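Long-range contacts in peroxiredoxin 6 (Arenicola marina, PDB 2V2G), which probably reduces hydrogen peroxide and organic hydroperoxides to water and alcohols as a thiol-specific peroxidase: residues A[169-173]-A[183-189]; A[126-130]-A[142-147]. The protein carries 1 engineered substitution. All blocks are in the same frame, centred on the assembly; numbering follows the deposited sequence.

Contact 1 (A[169-173]-A[183-189]); sequences KKVAT and CMVVPGV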
loop_
_atom_site.group_PDB
_atom_site.type_symbol
_atom_site.label_atom_id
_atom_site.label_comp_id
_atom_site.label_asym_id
_atom_site.label_seq_id
_atom_site.Cartn_x
_atom_site.Cartn_y
_atom_site.Cartn_z
ATOM N N LYS A 169 -16.117 4.948 -14.917
ATOM C CA LYS A 169 -16.634 3.826 -15.721
ATOM C C LYS A 169 -16.950 2.596 -14.855
ATOM O O LYS A 169 -16.311 2.369 -13.836
ATOM C CB LYS A 169 -15.617 3.497 -16.829
ATOM C CG LYS A 169 -15.204 4.721 -17.702
ATOM C CD LYS A 169 -16.312 5.101 -18.600
ATOM C CE LYS A 169 -15.945 6.341 -19.415
ATOM N NZ LYS A 169 -17.018 6.716 -20.321
ATOM N N LYS A 170 -17.898 1.766 -15.306
ATOM C CA LYS A 170 -18.399 0.583 -14.544
ATOM C C LYS A 170 -17.491 -0.633 -14.723
ATOM O O LYS A 170 -17.900 -1.747 -15.055
ATOM C CB LYS A 170 -19.835 0.274 -14.950
ATOM C CG LYS A 170 -20.765 1.449 -14.665
ATOM C CD LYS A 170 -22.160 1.106 -15.017
ATOM C CE LYS A 170 -23.105 2.199 -14.504
ATOM N NZ LYS A 170 -24.503 2.010 -14.951
ATOM N N VAL A 171 -16.240 -0.364 -14.422
ATOM C CA VAL A 171 -15.204 -1.386 -14.532
ATOM C C VAL A 171 -14.388 -1.409 -13.238
ATOM O O VAL A 171 -14.430 -0.486 -12.475
ATOM C CB VAL A 171 -14.240 -1.216 -15.746
ATOM C CG1 VAL A 171 -15.050 -1.294 -17.065
ATOM C CG2 VAL A 171 -13.404 0.144 -15.649
ATOM N N ALA A 172 -13.606 -2.467 -13.083
ATOM C CA ALA A 172 -12.613 -2.564 -11.984
ATOM C C ALA A 172 -11.360 -3.132 -12.615
ATOM O O ALA A 172 -11.415 -3.890 -13.559
ATOM C CB ALA A 172 -13.119 -3.448 -10.834
ATOM N N THR A 173 -10.185 -2.808 -12.060
ATOM C CA THR A 173 -8.935 -3.161 -12.702
ATOM C C THR A 173 -8.360 -4.448 -12.038
ATOM O O THR A 173 -8.280 -4.560 -10.796
ATOM C CB THR A 173 -7.881 -2.030 -12.630
ATOM O OG1 THR A 173 -7.625 -1.630 -11.293
ATOM C CG2 THR A 173 -8.376 -0.816 -13.483
ATOM N N CYS A 183 -9.947 -4.456 -18.619
ATOM C CA CYS A 183 -10.523 -4.306 -17.309
ATOM C C CYS A 183 -11.611 -5.368 -17.093
ATOM O O CYS A 183 -12.001 -6.072 -18.061
ATOM C CB CYS A 183 -11.130 -2.895 -17.196
ATOM S SG CYS A 183 -9.905 -1.611 -17.342
ATOM N N MET A 184 -12.121 -5.449 -15.869
ATOM C CA MET A 184 -13.255 -6.276 -15.591
ATOM C C MET A 184 -14.507 -5.469 -15.504
ATOM O O MET A 184 -14.518 -4.387 -14.936
ATOM C CB MET A 184 -13.054 -7.055 -14.274
ATOM C CG MET A 184 -11.714 -7.647 -14.083
ATOM S SD MET A 184 -11.121 -8.710 -15.396
ATOM C CE MET A 184 -12.410 -9.834 -15.481
ATOM N N VAL A 185 -15.591 -6.001 -16.064
ATOM C CA VAL A 185 -16.923 -5.385 -15.928
ATOM C C VAL A 185 -17.402 -5.713 -14.495
ATOM O O VAL A 185 -17.320 -6.852 -14.066
ATOM C CB VAL A 185 -17.907 -5.934 -16.934
ATOM C CG1 VAL A 185 -19.288 -5.305 -16.728
ATOM C CG2 VAL A 185 -17.420 -5.599 -18.357
ATOM N N VAL A 186 -17.874 -4.707 -13.786
ATOM C CA VAL A 186 -18.267 -4.887 -12.380
ATOM C C VAL A 186 -19.520 -5.764 -12.325
ATOM O O VAL A 186 -20.360 -5.721 -13.232
ATOM C CB VAL A 186 -18.421 -3.527 -11.652
ATOM C CG1 VAL A 186 -17.079 -2.764 -11.637
ATOM C CG2 VAL A 186 -19.602 -2.724 -12.290
ATOM N N PRO A 187 -19.688 -6.567 -11.240
ATOM C CA PRO A 187 -20.864 -7.454 -11.135
ATOM C C PRO A 187 -22.236 -6.764 -11.314
ATOM O O PRO A 187 -23.176 -7.384 -11.867
ATOM C CB PRO A 187 -20.740 -7.992 -9.704
ATOM C CG PRO A 187 -19.301 -7.933 -9.419
ATOM C CD PRO A 187 -18.785 -6.731 -10.077
ATOM N N GLY A 188 -22.349 -5.506 -10.873
ATOM C CA GLY A 188 -23.611 -4.782 -10.919
ATOM C C GLY A 188 -24.206 -4.474 -12.296
ATOM O O GLY A 188 -25.387 -4.092 -12.410
ATOM N N VAL A 189 -23.394 -4.613 -13.344
ATOM C CA VAL A 189 -23.830 -4.345 -14.715
ATOM C C VAL A 189 -24.531 -5.582 -15.279
ATOM O O VAL A 189 -23.938 -6.643 -15.452
ATOM C CB VAL A 189 -22.615 -3.939 -15.609
ATOM C CG1 VAL A 189 -23.040 -3.673 -17.078
ATOM C CG2 VAL A 189 -21.917 -2.721 -15.009
#
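M184 O accepts the shortest hydrogen bond of the contact, from A172 N at 2.8 Å, and the CA-H of V171 adds a bent, weaker CA-H...O contact to the same oxygen, with V171 CA 3.1 Å from M184 O. The return bond, M184 N to A172 O at 2.9 Å, closes the ring of this hydrogen-bonded antiparallel pair. V171 and V185 follow as a non-hydrogen-bonded pair whose side chains diverge, and V171 CB instead meets C183 CB at 3.8 Å; L165 of helix 153-168 touches both V171 and C183. Just before the strand, K170 sits at the centre of an inverse gamma turn. K170 O accepts V186 N at 3.2 Å, a nearly straight bond (172° at the hydrogen). V186 straddles this part of the backbone. V186 CG1, anti to its own carbonyl carbon (chi1 -62°), comes within 3.4 Å of V171 C, while V186 CG2 rests against K170 O. The segments thus form a beta hairpin at the edge of the antiparallel sheet in the C-terminal domain of this Prx6-subfamily peroxiredoxin. Strand 171-172 is outermost within the chain, and strand 183-185 bonds onward to strand 214-216. The face bearing A172 and M184 packs on V44 and P43 of the second subunit, residues of the benzoate pocket, and P187 touches a bound benzoic acid. After V186 the chain makes a type I turn that brings V189 back against the K170 side chain: V189 CG2 lies 3.6 Å from K170 CB and also meets CD, the two side chains crossing at a slant. Extended beyond CG, the K170 chain carries its ammonium past V189 to a salt bridge with E193.

Contact 2 (A[126-130]-A[142-147]); sequences TCRAV and SILYPA. With BEZ (benzoic acid), chain E.
R128 grips the carbonyl oxygen of A147 side-on with two nitrogens, NE at 3.0 Å and NH2 at 2.9 Å from A147 O. That oxygen lies within 1° of the guanidinium plane, and the NH2 bond falls on one of its lone pairs, whereas NE comes from above the carbonyl plane. The arm reaches this far because it is extended from CG to NE, running past P146 O. Behind it, strands 124-133 and 139-145 form an antiparallel beta hairpin at one end of the central sheet of the thioredoxin-like domain. Backbone bonds pair R128 with Y145 and V130 with I143. The face bearing these four side chains is buried: V130 and I143 lie side by side pointing the same way, V130 CG2 3.8 Å from I143 CD1. That CD1 also sits over one face of the Y145 ring, offset toward its rim, while Y145 OH bonds E155 of the second subunit. On the A129 and L144 face a single methyl makes the contacts, L144 CD2 lying 3.6 Å from A129 CB and 3.9 Å from C127 SG, and L144 is partly exposed. S142, I143 and L144 pair with a strand of the second subunit, which carries the sheet across the interface. R128 NH2 also donates to benzoic acid O2 at 2.9 Å, and NH1 bonds both E48 and S45 OG, the engineered replacement at the predicted peroxidatic cysteine. A methionine in place of R128 would probably leave A147 O and the benzoate without these donors and E48 without its salt-bridge mate. A147 O and E48 probably fix the rotation of the guanidinium, leaving N-H donors directed at an oxygen bound beside S45, as benzoate O2 is here, consistent with the arginine that accompanies the reactive cysteine in peroxiredoxins.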
loop_
_atom_site.group_PDB
_atom_site.type_symbol
_atom_site.label_atom_id
_atom_site.label_comp_id
_atom_site.label_asym_id
_atom_site.label_seq_id
_atom_site.Cartn_x
_atom_site.Cartn_y
_atom_site.Cartn_z
ATOM N N THR A 126 6.582 9.981 12.213
ATOM C CA THR A 126 5.704 9.275 11.272
ATOM C C THR A 126 6.451 8.158 10.549
ATOM O O THR A 126 7.657 8.182 10.438
ATOM C CB THR A 126 5.088 10.190 10.204
ATOM O OG1 THR A 126 6.113 10.815 9.417
ATOM C CG2 THR A 126 4.265 11.305 10.807
ATOM N N CYS A 127 5.685 7.202 10.031
ATOM C CA CYS A 127 6.204 6.217 9.082
ATOM C C CYS A 127 6.218 6.797 7.649
ATOM O O CYS A 127 6.310 8.020 7.483
ATOM C CB CYS A 127 5.381 4.934 9.224
ATOM S SG CYS A 127 3.663 5.061 8.646
ATOM N N ARG A 128 6.231 5.925 6.633
ATOM C CA ARG A 128 6.194 6.297 5.253
ATOM C C ARG A 128 4.793 6.009 4.723
ATOM O O ARG A 128 4.498 4.948 4.134
ATOM C CB ARG A 128 7.246 5.511 4.500
ATOM C CG ARG A 128 8.669 5.829 4.867
ATOM C CD ARG A 128 9.698 5.134 4.014
ATOM N NE ARG A 128 10.988 5.221 4.687
ATOM C CZ ARG A 128 11.736 6.309 4.841
ATOM N NH1 ARG A 128 11.423 7.429 4.237
ATOM N NH2 ARG A 128 12.769 6.279 5.661
ATOM N N ALA A 129 3.848 6.864 5.087
ATOM C CA ALA A 129 2.435 6.667 4.753
ATOM C C ALA A 129 2.101 7.363 3.430
ATOM O O ALA A 129 2.706 8.362 3.108
ATOM C CB ALA A 129 1.528 7.207 5.919
ATOM N N VAL A 130 1.094 6.876 2.739
ATOM C CA VAL A 130 0.571 7.554 1.547
ATOM C C VAL A 130 -0.933 7.487 1.611
ATOM O O VAL A 130 -1.543 6.401 1.811
ATOM C CB VAL A 130 1.034 6.969 0.251
ATOM C CG1 VAL A 130 0.476 7.767 -0.978
ATOM C CG2 VAL A 130 2.558 6.829 0.188
ATOM N N SER A 142 -4.916 3.786 0.849
ATOM C CA SER A 142 -3.811 4.158 1.720
ATOM C C SER A 142 -2.761 3.026 1.775
ATOM O O SER A 142 -3.117 1.861 1.590
ATOM C CB SER A 142 -4.259 4.548 3.110
ATOM O OG SER A 142 -4.815 3.501 3.793
ATOM N N ILE A 143 -1.548 3.438 2.118
ATOM C CA ILE A 143 -0.464 2.480 2.442
ATOM C C ILE A 143 0.253 2.977 3.651
ATOM O O ILE A 143 0.450 4.204 3.826
ATOM C CB ILE A 143 0.499 2.162 1.276
ATOM C CG1 ILE A 143 1.547 3.219 1.051
ATOM C CG2 ILE A 143 -0.236 1.843 -0.089
ATOM C CD1 ILE A 143 2.497 3.040 -0.157
ATOM N N LEU A 144 0.731 2.050 4.466
ATOM C CA LEU A 144 1.558 2.378 5.624
ATOM C C LEU A 144 2.795 1.532 5.538
ATOM O O LEU A 144 2.790 0.321 5.870
ATOM C CB LEU A 144 0.854 2.095 6.966
ATOM C CG LEU A 144 -0.328 2.889 7.438
ATOM C CD1 LEU A 144 -0.701 2.286 8.831
ATOM C CD2 LEU A 144 0.003 4.400 7.494
ATOM N N TYR A 145 3.852 2.135 5.046
ATOM C CA TYR A 145 5.165 1.459 5.004
ATOM C C TYR A 145 6.033 1.953 6.186
ATOM O O TYR A 145 5.965 3.139 6.562
ATOM C CB TYR A 145 5.917 1.792 3.706
ATOM C CG TYR A 145 5.457 1.077 2.452
ATOM C CD1 TYR A 145 4.199 0.550 2.323
ATOM C CD2 TYR A 145 6.360 0.887 1.379
ATOM C CE1 TYR A 145 3.812 -0.116 1.164
ATOM C CE2 TYR A 145 5.978 0.242 0.218
ATOM C CZ TYR A 145 4.706 -0.267 0.090
ATOM O OH TYR A 145 4.287 -0.947 -1.056
ATOM N N PRO A 146 6.873 1.070 6.761
ATOM C CA PRO A 146 7.725 1.515 7.847
ATOM C C PRO A 146 8.972 2.300 7.407
ATOM O O PRO A 146 9.328 2.316 6.180
ATOM C CB PRO A 146 8.139 0.193 8.488
ATOM C CG PRO A 146 8.261 -0.733 7.320
ATOM C CD PRO A 146 7.090 -0.341 6.403
ATOM N N ALA A 147 9.703 2.896 8.372
ATOM C CA ALA A 147 10.871 3.682 8.044
ATOM C C ALA A 147 11.926 2.901 7.254
ATOM O O ALA A 147 12.673 3.455 6.489
ATOM C CB ALA A 147 11.469 4.249 9.335
HETATM C C BEZ E . 15.915 6.977 6.186
HETATM O O1 BEZ E . 17.002 6.374 5.764
HETATM O O2 BEZ E . 15.159 7.844 5.571
HETATM C C1 BEZ E . 15.624 6.578 7.586
HETATM C C2 BEZ E . 14.866 7.408 8.392
HETATM C C3 BEZ E . 14.620 7.032 9.683
HETATM C C4 BEZ E . 15.185 5.857 10.182
HETATM C C5 BEZ E . 15.933 4.993 9.371
HETATM C C6 BEZ E . 16.168 5.367 8.052
#

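From the N terminus, the central sheet is largely complete before contact 2 forms: segments 126-130 and 142-147 close the short hairpin loop between strands 124-133 and 139-145, the last two strands of that sheet. Helix 153-168 then leads to the C-terminal domain, where contact 1 closes the 174-182 loop. The two loops follow in series, neither nesting nor crossing, with contact centres about 29 Å apart and nearest atoms about 14 Å apart. Each contact ties together neighbouring strands of its own sheet, and both reach the second subunit, contact 2 by extending its sheet and contact 1 by packing against the partner's benzoate-pocket residues.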